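Local atomic coordinates of hydrogenase (NiFe) small subunit HydA (Allochromatium vinosum, PDB entry 3MYR), a protein that carries two [4Fe-4S] clusters and one [3Fe-4S] cluster and, together with its large subunit, probably catalyses oxidation of hydrogen by an electron acceptor. Residues 8-12 with 93-97; 4-8 with 67-71; 97-103 with 135-139. All coordinates share one frame; numbering follows the deposited sequence.

Interaction 1: 8-12 with 93-97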
ATOM      1  N   TRP A   8      18.750   0.258   0.190  1.00 21.85           N
ATOM      2  CA  TRP A   8      17.530  -0.205  -0.451  1.00 21.25           C
ATOM      3  C   TRP A   8      17.071   0.894  -1.415  1.00 21.50           C
ATOM      4  O   TRP A   8      16.725   2.013  -0.965  1.00 22.44           O
ATOM      5  CB  TRP A   8      16.450  -0.516   0.598  1.00 19.25           C
ATOM      6  CG  TRP A   8      15.275  -1.212  -0.037  1.00 22.00           C
ATOM      7  CD1 TRP A   8      14.352  -0.651  -0.911  1.00 25.85           C
ATOM      8  CD2 TRP A   8      14.872  -2.578   0.137  1.00 24.42           C
ATOM      9  NE1 TRP A   8      13.371  -1.569  -1.215  1.00 24.98           N
ATOM     10  CE2 TRP A   8      13.683  -2.763  -0.611  1.00 22.72           C
ATOM     11  CE3 TRP A   8      15.356  -3.658   0.925  1.00 23.49           C
ATOM     12  CZ2 TRP A   8      12.976  -3.976  -0.604  1.00 20.91           C
ATOM     13  CZ3 TRP A   8      14.707  -4.865   0.847  1.00 20.99           C
ATOM     14  CH2 TRP A   8      13.502  -5.002   0.108  1.00 23.83           C
ATOM     15  N   LEU A   9      17.108   0.626  -2.727  1.00 19.47           N
ATOM     16  CA  LEU A   9      16.641   1.637  -3.714  1.00 19.36           C
ATOM     17  C   LEU A   9      15.262   1.263  -4.157  1.00 20.24           C
ATOM     18  O   LEU A   9      15.018   0.091  -4.566  1.00 20.87           O
ATOM     19  CB  LEU A   9      17.568   1.664  -4.944  1.00 19.51           C
ATOM     20  CG  LEU A   9      19.065   1.952  -4.652  1.00 22.23           C
ATOM     21  CD1 LEU A   9      19.923   1.854  -5.925  1.00 18.38           C
ATOM     22  CD2 LEU A   9      19.082   3.338  -4.031  1.00 19.49           C
ATOM     23  N   SER A  10      14.341   2.222  -4.129  1.00 20.02           N
ATOM     24  CA  SER A  10      12.942   1.965  -4.549  1.00 21.73           C
ATOM     25  C   SER A  10      12.663   2.764  -5.815  1.00 20.62           C
ATOM     26  O   SER A  10      12.743   3.993  -5.782  1.00 20.60           O
ATOM     27  CB  SER A  10      11.986   2.444  -3.420  1.00 22.08           C
ATOM     28  OG  SER A  10      12.266   1.689  -2.270  1.00 30.16           O
ATOM     29  N   PHE A  11      12.359   2.116  -6.930  1.00 17.25           N
ATOM     30  CA  PHE A  11      12.251   2.897  -8.190  1.00 19.05           C
ATOM     31  C   PHE A  11      10.795   2.841  -8.725  1.00 19.17           C
ATOM     32  O   PHE A  11       9.865   3.308  -8.016  1.00 21.46           O
ATOM     33  CB  PHE A  11      13.310   2.337  -9.174  1.00 18.92           C
ATOM     34  CG  PHE A  11      14.760   2.670  -8.770  1.00 20.50           C
ATOM     35  CD1 PHE A  11      15.093   3.944  -8.306  1.00 25.98           C
ATOM     36  CD2 PHE A  11      15.784   1.744  -8.936  1.00 22.52           C
ATOM     37  CE1 PHE A  11      16.434   4.321  -8.069  1.00 21.31           C
ATOM     38  CE2 PHE A  11      17.127   2.086  -8.655  1.00 24.61           C
ATOM     39  CZ  PHE A  11      17.455   3.376  -8.216  1.00 21.15           C
ATOM     40  N   GLN A  12      10.521   2.090  -9.798  1.00 17.71           N
ATOM     41  CA  GLN A  12       9.104   2.000 -10.234  1.00 17.58           C
ATOM     42  C   GLN A  12       8.464   0.790  -9.560  1.00 20.19           C
ATOM     43  O   GLN A  12       8.200  -0.268 -10.211  1.00 17.68           O
ATOM     44  CB  GLN A  12       8.982   1.866 -11.755  1.00 18.35           C
ATOM     45  CG  GLN A  12       9.557   3.076 -12.529  1.00 18.91           C
ATOM     46  CD  GLN A  12       9.399   2.792 -14.004  1.00 23.53           C
ATOM     47  OE1 GLN A  12      10.084   1.924 -14.531  1.00 18.67           O
ATOM     48  NE2 GLN A  12       8.495   3.525 -14.690  1.00 19.18           N
ATOM     49  N   ASN A  93      16.015   7.863 -11.840  1.00 22.88           N
ATOM     50  CA  ASN A  93      16.302   6.576 -11.227  1.00 21.04           C
ATOM     51  C   ASN A  93      17.549   5.986 -11.878  1.00 21.05           C
ATOM     52  O   ASN A  93      18.358   5.314 -11.202  1.00 21.37           O
ATOM     53  CB  ASN A  93      15.149   5.597 -11.459  1.00 20.10           C
ATOM     54  CG  ASN A  93      13.934   5.820 -10.517  1.00 20.84           C
ATOM     55  OD1 ASN A  93      12.922   5.118 -10.665  1.00 21.46           O
ATOM     56  ND2 ASN A  93      13.963   6.862  -9.691  1.00 17.27           N
ATOM     57  N   TYR A  94      17.672   6.139 -13.198  1.00 19.81           N
ATOM     58  CA  TYR A  94      18.791   5.497 -13.894  1.00 20.75           C
ATOM     59  C   TYR A  94      20.129   6.014 -13.382  1.00 21.82           C
ATOM     60  O   TYR A  94      21.083   5.241 -13.058  1.00 23.10           O
ATOM     61  CB  TYR A  94      18.699   5.754 -15.398  1.00 22.01           C
ATOM     62  CG  TYR A  94      19.911   5.228 -16.129  1.00 24.67           C
ATOM     63  CD1 TYR A  94      20.084   3.844 -16.249  1.00 25.71           C
ATOM     64  CD2 TYR A  94      20.971   6.082 -16.521  1.00 24.79           C
ATOM     65  CE1 TYR A  94      21.204   3.294 -16.864  1.00 26.42           C
ATOM     66  CE2 TYR A  94      22.127   5.535 -17.162  1.00 25.31           C
ATOM     67  CZ  TYR A  94      22.212   4.127 -17.334  1.00 29.70           C
ATOM     68  OH  TYR A  94      23.310   3.468 -17.903  1.00 28.35           O
ATOM     69  N   SER A  95      20.181   7.332 -13.221  1.00 21.96           N
ATOM     70  CA  SER A  95      21.396   7.980 -12.660  1.00 25.74           C
ATOM     71  C   SER A  95      21.736   7.458 -11.218  1.00 23.60           C
ATOM     72  O   SER A  95      22.902   7.159 -10.881  1.00 23.62           O
ATOM     73  CB  SER A  95      21.121   9.477 -12.618  1.00 25.92           C
ATOM     74  OG  SER A  95      22.223  10.093 -12.143  1.00 37.10           O
ATOM     75  N   ILE A  96      20.707   7.299 -10.394  1.00 22.57           N
ATOM     76  CA  ILE A  96      20.880   6.859  -9.005  1.00 22.19           C
ATOM     77  C   ILE A  96      21.315   5.381  -8.969  1.00 22.07           C
ATOM     78  O   ILE A  96      22.219   4.987  -8.240  1.00 22.69           O
ATOM     79  CB  ILE A  96      19.578   7.066  -8.186  1.00 22.50           C
ATOM     80  CG1 ILE A  96      19.211   8.585  -8.088  1.00 22.92           C
ATOM     81  CG2 ILE A  96      19.731   6.394  -6.780  1.00 20.14           C
ATOM     82  CD1 ILE A  96      17.603   8.745  -7.947  1.00 24.43           C
ATOM     83  N   LEU A  97      20.674   4.555  -9.795  1.00 21.78           N
ATOM     84  CA  LEU A  97      21.054   3.160  -9.922  1.00 20.54           C
ATOM     85  C   LEU A  97      22.541   3.029 -10.252  1.00 21.70           C
ATOM     86  O   LEU A  97      23.295   2.332  -9.503  1.00 23.23           O
ATOM     87  CB  LEU A  97      20.204   2.460 -10.995  1.00 19.63           C
ATOM     88  CG  LEU A  97      20.670   1.025 -11.353  1.00 22.87           C
ATOM     89  CD1 LEU A  97      20.231   0.114 -10.162  1.00 18.07           C
ATOM     90  CD2 LEU A  97      19.914   0.529 -12.599  1.00 19.38           C
TER
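The ring of Phe11 meets three residues on the first turn of helix 93-101. With CG anti to the carbonyl carbon (chi1 -70°), Phe11 carries its ring to the helix. Ile96 CG2 lies at the ring's edge, near its plane, 4.0 Å from Phe11 CZ. The Leu97 side chain runs at about a right angle to that of Phe11, with Leu97 CB 3.9 Å from Phe11 CE2. The same end of the ring also reaches the helix backbone, Phe11 CZ being 3.8 Å from Leu97 N. Asn93 lies beside the ring, but the model is too tight there for the details to carry weight. Two residues back, Leu9 CD2 touches Ile96 CG2 at 4.2 Å. Strand 5-10 belongs to the mainly parallel sheet of the flavodoxin-like N-terminal domain, and this contact lays helix 93-101 against it. An alanine here instead of Phe11 would take the ring away from Ile96 and Leu97, and a gap would probably open between helix and strand. Further out, Val72 and Ile76 of strand 69-77 also pack on Phe11, and Ser86 OG hydrogen-bonds Asn93 OD1. Gln12 turns its polar end elsewhere, OE1 to Ser75 OG and NE2 to Thr127 OG1 and to Val38 O of the large subunit.

Interaction 2: 4-8 with 67-71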
ATOM      1  N   PRO A   4      27.173  -5.237   8.234  1.00 29.70           N
ATOM      2  CA  PRO A   4      27.392  -4.913   6.834  1.00 29.27           C
ATOM      3  C   PRO A   4      26.295  -3.965   6.325  1.00 27.02           C
ATOM      4  O   PRO A   4      25.111  -4.123   6.660  1.00 24.09           O
ATOM      5  CB  PRO A   4      27.300  -6.278   6.123  1.00 29.73           C
ATOM      6  CG  PRO A   4      26.750  -7.203   7.119  1.00 32.73           C
ATOM      7  CD  PRO A   4      27.129  -6.689   8.474  1.00 30.22           C
ATOM      8  N   SER A   5      26.700  -3.010   5.523  1.00 25.40           N
ATOM      9  CA  SER A   5      25.800  -1.974   5.039  1.00 25.09           C
ATOM     10  C   SER A   5      24.870  -2.411   3.895  1.00 25.90           C
ATOM     11  O   SER A   5      25.297  -3.135   2.960  1.00 23.82           O
ATOM     12  CB  SER A   5      26.614  -0.795   4.600  1.00 25.43           C
ATOM     13  OG  SER A   5      25.777   0.207   4.030  1.00 29.23           O
ATOM     14  N   VAL A   6      23.593  -1.998   4.006  1.00 25.22           N
ATOM     15  CA  VAL A   6      22.573  -2.315   3.005  1.00 22.88           C
ATOM     16  C   VAL A   6      21.838  -1.047   2.548  1.00 22.49           C
ATOM     17  O   VAL A   6      21.393  -0.236   3.373  1.00 22.57           O
ATOM     18  CB  VAL A   6      21.584  -3.336   3.538  1.00 22.26           C
ATOM     19  CG1 VAL A   6      20.457  -3.532   2.486  1.00 23.39           C
ATOM     20  CG2 VAL A   6      22.326  -4.689   3.861  1.00 22.61           C
ATOM     21  N   ILE A   7      21.830  -0.795   1.244  1.00 20.34           N
ATOM     22  CA  ILE A   7      21.141   0.335   0.698  1.00 18.34           C
ATOM     23  C   ILE A   7      19.969  -0.188  -0.149  1.00 22.30           C
ATOM     24  O   ILE A   7      20.182  -1.013  -1.064  1.00 21.35           O
ATOM     25  CB  ILE A   7      22.040   1.155  -0.205  1.00 19.92           C
ATOM     26  CG1 ILE A   7      23.115   1.858   0.685  1.00 25.12           C
ATOM     27  CG2 ILE A   7      21.181   2.330  -0.868  1.00 15.51           C
ATOM     28  CD1 ILE A   7      24.207   2.577  -0.157  1.00 25.92           C
ATOM     29  N   TRP A   8      18.750   0.258   0.190  1.00 21.85           N
ATOM     30  CA  TRP A   8      17.530  -0.205  -0.451  1.00 21.25           C
ATOM     31  C   TRP A   8      17.071   0.894  -1.415  1.00 21.50           C
ATOM     32  O   TRP A   8      16.725   2.013  -0.965  1.00 22.44           O
ATOM     33  CB  TRP A   8      16.450  -0.516   0.598  1.00 19.25           C
ATOM     34  CG  TRP A   8      15.275  -1.212  -0.037  1.00 22.00           C
ATOM     35  CD1 TRP A   8      14.352  -0.651  -0.911  1.00 25.85           C
ATOM     36  CD2 TRP A   8      14.872  -2.578   0.137  1.00 24.42           C
ATOM     37  NE1 TRP A   8      13.371  -1.569  -1.215  1.00 24.98           N
ATOM     38  CE2 TRP A   8      13.683  -2.763  -0.611  1.00 22.72           C
ATOM     39  CE3 TRP A   8      15.356  -3.658   0.925  1.00 23.49           C
ATOM     40  CZ2 TRP A   8      12.976  -3.976  -0.604  1.00 20.91           C
ATOM     41  CZ3 TRP A   8      14.707  -4.865   0.847  1.00 20.99           C
ATOM     42  CH2 TRP A   8      13.502  -5.002   0.108  1.00 23.83           C
ATOM     43  N   GLN A  67      31.860  -2.749  -0.302  1.00 29.38           N
ATOM     44  CA  GLN A  67      31.422  -3.744   0.700  1.00 29.27           C
ATOM     45  C   GLN A  67      29.924  -3.715   0.845  1.00 27.35           C
ATOM     46  O   GLN A  67      29.372  -4.634   1.372  1.00 26.94           O
ATOM     47  CB  GLN A  67      32.022  -3.520   2.120  1.00 29.78           C
ATOM     48  CG  GLN A  67      33.596  -3.505   2.203  1.00 41.40           C
ATOM     49  CD  GLN A  67      34.228  -4.824   1.712  1.00 52.89           C
ATOM     50  OE1 GLN A  67      33.832  -5.935   2.120  1.00 55.71           O
ATOM     51  NE2 GLN A  67      35.181  -4.703   0.781  1.00 58.29           N
ATOM     52  N   TYR A  68      29.249  -2.651   0.452  1.00 26.17           N
ATOM     53  CA  TYR A  68      27.809  -2.608   0.774  1.00 24.31           C
ATOM     54  C   TYR A  68      26.945  -3.444  -0.200  1.00 23.46           C
ATOM     55  O   TYR A  68      27.296  -3.644  -1.355  1.00 22.99           O
ATOM     56  CB  TYR A  68      27.332  -1.166   0.945  1.00 22.36           C
ATOM     57  CG  TYR A  68      27.524  -0.338  -0.324  1.00 26.35           C
ATOM     58  CD1 TYR A  68      26.544  -0.318  -1.321  1.00 19.84           C
ATOM     59  CD2 TYR A  68      28.692   0.400  -0.530  1.00 24.40           C
ATOM     60  CE1 TYR A  68      26.739   0.465  -2.497  1.00 23.71           C
ATOM     61  CE2 TYR A  68      28.899   1.189  -1.682  1.00 25.80           C
ATOM     62  CZ  TYR A  68      27.929   1.207  -2.652  1.00 25.12           C
ATOM     63  OH  TYR A  68      28.156   1.948  -3.783  1.00 25.62           O
ATOM     64  N   LEU A  69      25.789  -3.884   0.263  1.00 22.10           N
ATOM     65  CA  LEU A  69      24.838  -4.557  -0.579  1.00 23.93           C
ATOM     66  C   LEU A  69      23.768  -3.552  -1.051  1.00 22.74           C
ATOM     67  O   LEU A  69      23.287  -2.737  -0.255  1.00 21.19           O
ATOM     68  CB  LEU A  69      24.155  -5.558   0.337  1.00 22.95           C
ATOM     69  CG  LEU A  69      23.578  -6.875  -0.121  1.00 33.40           C
ATOM     70  CD1 LEU A  69      22.238  -7.052   0.542  1.00 28.47           C
ATOM     71  CD2 LEU A  69      23.542  -7.223  -1.635  1.00 30.55           C
ATOM     72  N   VAL A  70      23.382  -3.603  -2.325  1.00 20.89           N
ATOM     73  CA  VAL A  70      22.301  -2.766  -2.790  1.00 21.13           C
ATOM     74  C   VAL A  70      21.117  -3.737  -3.036  1.00 21.80           C
ATOM     75  O   VAL A  70      21.298  -4.799  -3.643  1.00 21.51           O
ATOM     76  CB  VAL A  70      22.687  -2.003  -4.096  1.00 22.70           C
ATOM     77  CG1 VAL A  70      21.521  -1.193  -4.652  1.00 16.17           C
ATOM     78  CG2 VAL A  70      23.836  -1.066  -3.787  1.00 23.71           C
ATOM     79  N   ILE A  71      19.945  -3.426  -2.492  1.00 19.55           N
ATOM     80  CA  ILE A  71      18.715  -4.136  -2.906  1.00 19.61           C
ATOM     81  C   ILE A  71      17.877  -3.152  -3.730  1.00 21.09           C
ATOM     82  O   ILE A  71      17.803  -1.933  -3.376  1.00 20.60           O
ATOM     83  CB  ILE A  71      17.957  -4.608  -1.675  1.00 18.58           C
ATOM     84  CG1 ILE A  71      18.913  -5.551  -0.870  1.00 22.38           C
ATOM     85  CG2 ILE A  71      16.663  -5.312  -2.101  1.00 18.71           C
ATOM     86  CD1 ILE A  71      18.324  -6.108   0.409  1.00 20.90           C
TER
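Ile71 and Trp8 face each other across two neighbouring parallel strands of a flavodoxin-like sheet, in which strand 5-10 runs between 38-41 and 69-77, followed by 106-110 and 141-144. The short segments 5-8 and 69-71 run 24° apart in direction. Ile71 has the largest share of the buried surface. Its CG2 methyl sits over one face of the indole, 3.7 Å from the centroid of the Trp8 six-membered ring and 15° off the normal, a CH-pi contact. The other branch stretches out from CG1, which stands anti to the carbonyl carbon, and brings Ile71 CD1 to 3.9 Å from Val6 CG1. Ile158 of helix 151-164 also packs on Ile71, while Trp8 stacks on His42, its side chain about 5 Å from that of Cys17, a ligand of the first [4Fe-4S] cluster.

Ile7 points to the opposite face, where Ala60 and Met61 of helix 50-63 lie against it. Its CD1 end crosses obliquely to the Tyr68 ring, 3.9 Å from Tyr68 CD1; the phenol OH is held by Thr100 O. The backbone of Ile7 is gripped at both ends, as a parallel pairing requires: Ile7 N gives a nearly straight bond to Leu69 O at 2.9 Å, and Ile7 O accepts Ile71 N at 2.8 Å. That same Ile7 O lies 3.2 Å from Val70 CA, a CA-H...O contact.

Interaction 3: 97-103 with 135-139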
ATOM      1  N   LEU A  97      20.674   4.555  -9.795  1.00 21.78           N
ATOM      2  CA  LEU A  97      21.054   3.160  -9.922  1.00 20.54           C
ATOM      3  C   LEU A  97      22.541   3.029 -10.252  1.00 21.70           C
ATOM      4  O   LEU A  97      23.295   2.332  -9.503  1.00 23.23           O
ATOM      5  CB  LEU A  97      20.204   2.460 -10.995  1.00 19.63           C
ATOM      6  CG  LEU A  97      20.670   1.025 -11.353  1.00 22.87           C
ATOM      7  CD1 LEU A  97      20.231   0.114 -10.162  1.00 18.07           C
ATOM      8  CD2 LEU A  97      19.914   0.529 -12.599  1.00 19.38           C
ATOM      9  N   MET A  98      22.984   3.703 -11.318  1.00 20.80           N
ATOM     10  CA  MET A  98      24.325   3.469 -11.811  1.00 22.22           C
ATOM     11  C   MET A  98      25.305   3.996 -10.790  1.00 24.24           C
ATOM     12  O   MET A  98      26.310   3.352 -10.519  1.00 24.33           O
ATOM     13  CB  MET A  98      24.582   4.101 -13.221  1.00 21.89           C
ATOM     14  CG  MET A  98      23.667   3.466 -14.349  1.00 24.79           C
ATOM     15  SD  MET A  98      23.534   1.665 -14.250  1.00 27.41           S
ATOM     16  CE  MET A  98      25.196   1.266 -14.875  1.00 25.95           C
ATOM     17  N   GLU A  99      25.001   5.142 -10.170  1.00 24.77           N
ATOM     18  CA  GLU A  99      25.957   5.711  -9.207  1.00 26.19           C
ATOM     19  C   GLU A  99      25.995   4.851  -7.883  1.00 26.21           C
ATOM     20  O   GLU A  99      27.055   4.647  -7.326  1.00 25.54           O
ATOM     21  CB  GLU A  99      25.605   7.177  -8.958  1.00 27.56           C
ATOM     22  CG  GLU A  99      25.839   7.659  -7.534  1.00 40.67           C
ATOM     23  CD  GLU A  99      25.135   9.011  -7.197  1.00 51.74           C
ATOM     24  OE1 GLU A  99      25.544  10.037  -7.797  1.00 61.42           O
ATOM     25  OE2 GLU A  99      24.192   9.047  -6.349  1.00 44.78           O
ATOM     26  N   THR A 100      24.874   4.273  -7.441  1.00 23.21           N
ATOM     27  CA  THR A 100      24.869   3.545  -6.199  1.00 23.86           C
ATOM     28  C   THR A 100      25.460   2.129  -6.365  1.00 25.14           C
ATOM     29  O   THR A 100      26.174   1.640  -5.479  1.00 26.21           O
ATOM     30  CB  THR A 100      23.438   3.430  -5.697  1.00 23.77           C
ATOM     31  OG1 THR A 100      22.883   4.748  -5.661  1.00 25.38           O
ATOM     32  CG2 THR A 100      23.382   2.854  -4.325  1.00 27.66           C
ATOM     33  N   VAL A 101      25.238   1.480  -7.507  1.00 23.65           N
ATOM     34  CA  VAL A 101      25.781   0.123  -7.676  1.00 22.50           C
ATOM     35  C   VAL A 101      27.287   0.176  -7.998  1.00 24.27           C
ATOM     36  O   VAL A 101      27.953  -0.823  -7.856  1.00 23.64           O
ATOM     37  CB  VAL A 101      25.048  -0.757  -8.729  1.00 20.93           C
ATOM     38  CG1 VAL A 101      23.536  -0.800  -8.452  1.00 21.42           C
ATOM     39  CG2 VAL A 101      25.321  -0.248 -10.154  1.00 21.66           C
ATOM     40  N   GLU A 102      27.822   1.307  -8.432  1.00 25.58           N
ATOM     41  CA  GLU A 102      29.218   1.324  -8.917  1.00 27.66           C
ATOM     42  C   GLU A 102      30.218   0.679  -7.927  1.00 29.03           C
ATOM     43  O   GLU A 102      31.007  -0.143  -8.307  1.00 25.76           O
ATOM     44  CB  GLU A 102      29.716   2.731  -9.256  1.00 30.71           C
ATOM     45  CG  GLU A 102      31.087   2.621  -9.983  1.00 37.39           C
ATOM     46  CD  GLU A 102      31.629   3.946 -10.429  1.00 52.80           C
ATOM     47  OE1 GLU A 102      32.584   3.921 -11.242  1.00 58.78           O
ATOM     48  OE2 GLU A 102      31.127   5.010  -9.966  1.00 55.27           O
ATOM     49  N   HIS A 103      30.068   0.940  -6.646  1.00 28.83           N
ATOM     50  CA  HIS A 103      30.979   0.351  -5.652  1.00 29.07           C
ATOM     51  C   HIS A 103      30.336  -0.633  -4.701  1.00 28.67           C
ATOM     52  O   HIS A 103      30.895  -0.877  -3.633  1.00 27.56           O
ATOM     53  CB  HIS A 103      31.630   1.509  -4.866  1.00 29.28           C
ATOM     54  CG  HIS A 103      32.476   2.401  -5.743  1.00 33.79           C
ATOM     55  ND1 HIS A 103      33.577   1.921  -6.446  1.00 39.96           N
ATOM     56  CD2 HIS A 103      32.311   3.692  -6.131  1.00 33.79           C
ATOM     57  CE1 HIS A 103      34.083   2.898  -7.187  1.00 39.98           C
ATOM     58  NE2 HIS A 103      33.351   3.991  -6.989  1.00 41.62           N
ATOM     59  N   LEU A 135      20.641  -3.391 -17.162  1.00 20.47           N
ATOM     60  CA  LEU A 135      21.352  -2.122 -16.983  1.00 23.08           C
ATOM     61  C   LEU A 135      22.675  -2.206 -16.242  1.00 24.04           C
ATOM     62  O   LEU A 135      23.544  -1.303 -16.369  1.00 25.21           O
ATOM     63  CB  LEU A 135      20.478  -1.188 -16.199  1.00 21.23           C
ATOM     64  CG  LEU A 135      19.374  -0.375 -16.899  1.00 26.23           C
ATOM     65  CD1 LEU A 135      19.308  -0.089 -18.401  1.00 22.46           C
ATOM     66  CD2 LEU A 135      18.109  -0.081 -16.086  1.00 22.83           C
ATOM     67  N   VAL A 136      22.823  -3.248 -15.433  1.00 23.71           N
ATOM     68  CA  VAL A 136      23.945  -3.329 -14.555  1.00 23.40           C
ATOM     69  C   VAL A 136      24.641  -4.623 -14.894  1.00 25.32           C
ATOM     70  O   VAL A 136      24.173  -5.737 -14.526  1.00 23.71           O
ATOM     71  CB  VAL A 136      23.507  -3.397 -13.071  1.00 24.20           C
ATOM     72  CG1 VAL A 136      24.799  -3.573 -12.181  1.00 21.78           C
ATOM     73  CG2 VAL A 136      22.749  -2.115 -12.691  1.00 21.65           C
ATOM     74  N   ARG A 137      25.788  -4.500 -15.552  1.00 24.85           N
ATOM     75  CA  ARG A 137      26.503  -5.676 -16.045  1.00 28.49           C
ATOM     76  C   ARG A 137      27.825  -5.928 -15.343  1.00 32.75           C
ATOM     77  O   ARG A 137      28.433  -7.001 -15.500  1.00 34.14           O
ATOM     78  CB  ARG A 137      26.737  -5.596 -17.554  1.00 27.92           C
ATOM     79  CG  ARG A 137      25.407  -5.833 -18.368  1.00 29.25           C
ATOM     80  CD  ARG A 137      25.604  -5.577 -19.847  1.00 29.72           C
ATOM     81  NE  ARG A 137      26.641  -6.454 -20.390  1.00 26.95           N
ATOM     82  CZ  ARG A 137      26.572  -7.781 -20.468  1.00 24.09           C
ATOM     83  NH1 ARG A 137      25.448  -8.433 -20.109  1.00 21.07           N
ATOM     84  NH2 ARG A 137      27.617  -8.438 -20.995  1.00 23.76           N
ATOM     85  N   ASP A 138      28.357  -4.980 -14.604  1.00 32.45           N
ATOM     86  CA  ASP A 138      29.680  -5.381 -14.206  1.00 39.48           C
ATOM     87  C   ASP A 138      29.784  -5.750 -12.729  1.00 37.33           C
ATOM     88  O   ASP A 138      30.796  -5.604 -12.129  1.00 36.46           O
ATOM     89  CB  ASP A 138      30.785  -4.505 -14.880  1.00 41.28           C
ATOM     90  CG  ASP A 138      30.774  -4.664 -16.489  1.00 51.15           C
ATOM     91  OD1 ASP A 138      31.174  -5.766 -17.044  1.00 49.97           O
ATOM     92  OD2 ASP A 138      30.295  -3.688 -17.181  1.00 55.10           O
ATOM     93  N   LYS A 139      28.671  -6.287 -12.203  1.00 36.03           N
ATOM     94  CA  LYS A 139      28.399  -6.487 -10.806  1.00 32.28           C
ATOM     95  C   LYS A 139      27.690  -7.816 -10.616  1.00 31.25           C
ATOM     96  O   LYS A 139      26.885  -8.181 -11.419  1.00 28.94           O
ATOM     97  CB  LYS A 139      27.410  -5.443 -10.386  1.00 32.48           C
ATOM     98  CG  LYS A 139      27.740  -4.815  -9.165  1.00 37.74           C
ATOM     99  CD  LYS A 139      28.869  -3.761  -9.403  1.00 38.51           C
ATOM    100  CE  LYS A 139      29.743  -3.907  -8.252  1.00 36.35           C
ATOM    101  NZ  LYS A 139      30.740  -2.838  -8.122  1.00 38.68           N
TER
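Leu97, Met98 and Val101 form one side of helix 93-101, and Val136, just past the end of helix 132-135, packs against all three. In this flavodoxin-like domain the contact joins the helix to the connection that leads from 132-135 into strand 141-144. Leu97 uses its CD2 branch here: it lies 3.9 Å from Val136 CG2 and also touches the CD2 methyl of Leu135, whose side chain it crosses at about a right angle. Val136 CG2 lies against Leu97 and also touches Val101, while Val136 CG1 makes the closer approach to Val101 CG2, 3.9 Å.

Met98 does not start out toward the loop. Bends at chi2 (-43°) and chi3 (-74°) curl the thioether round, bringing Met98 CE to 3.4 Å from Leu135 O, with Met98 SD 4.2 Å from Val136 CG2 as the two side chains slide past each other.

Lys139 is likewise bent at chi2 and chi3, and the bends carry its aliphatic part along the carbonyl end of the helix, Lys139 CD 3.4 Å from Val101 O. Val107 of strand 106-110 packs on both Val101 and Lys139. A positive charge here would probably be favoured by the carbonyl dipoles at the helix's C-terminal end. The ammonium makes a weak, long bond to Val101 O and a shorter one of 2.7 Å from Lys139 NZ to Glu102 O, which it approaches from above the carbonyl plane, 53° out of it.

Interactions 1 and 2 are wholly buried and share strand 5-10, whereas interaction 3 is only partly buried and reaches the protein surface through Glu102. Interaction 2 is the one built on main-chain hydrogen bonds, between adjacent strands. In interaction 1 strand meets helix through side chains, with no hydrogen bond across; interaction 3 mixes aliphatic packing with a lysine that bonds the main-chain carbonyls of 101 and 102, the first of them weakly. Helix 93-101 serves interactions 1 and 3, and Leu97 splits between them, CD1 toward Phe11 and CD2 toward Val136. Strand 5-10 also meets the helix at Thr100: Leu9 CD1 packs 3.9 Å from Thr100 CB, and Ile7 CG2 4.1 Å from Thr100 CG2.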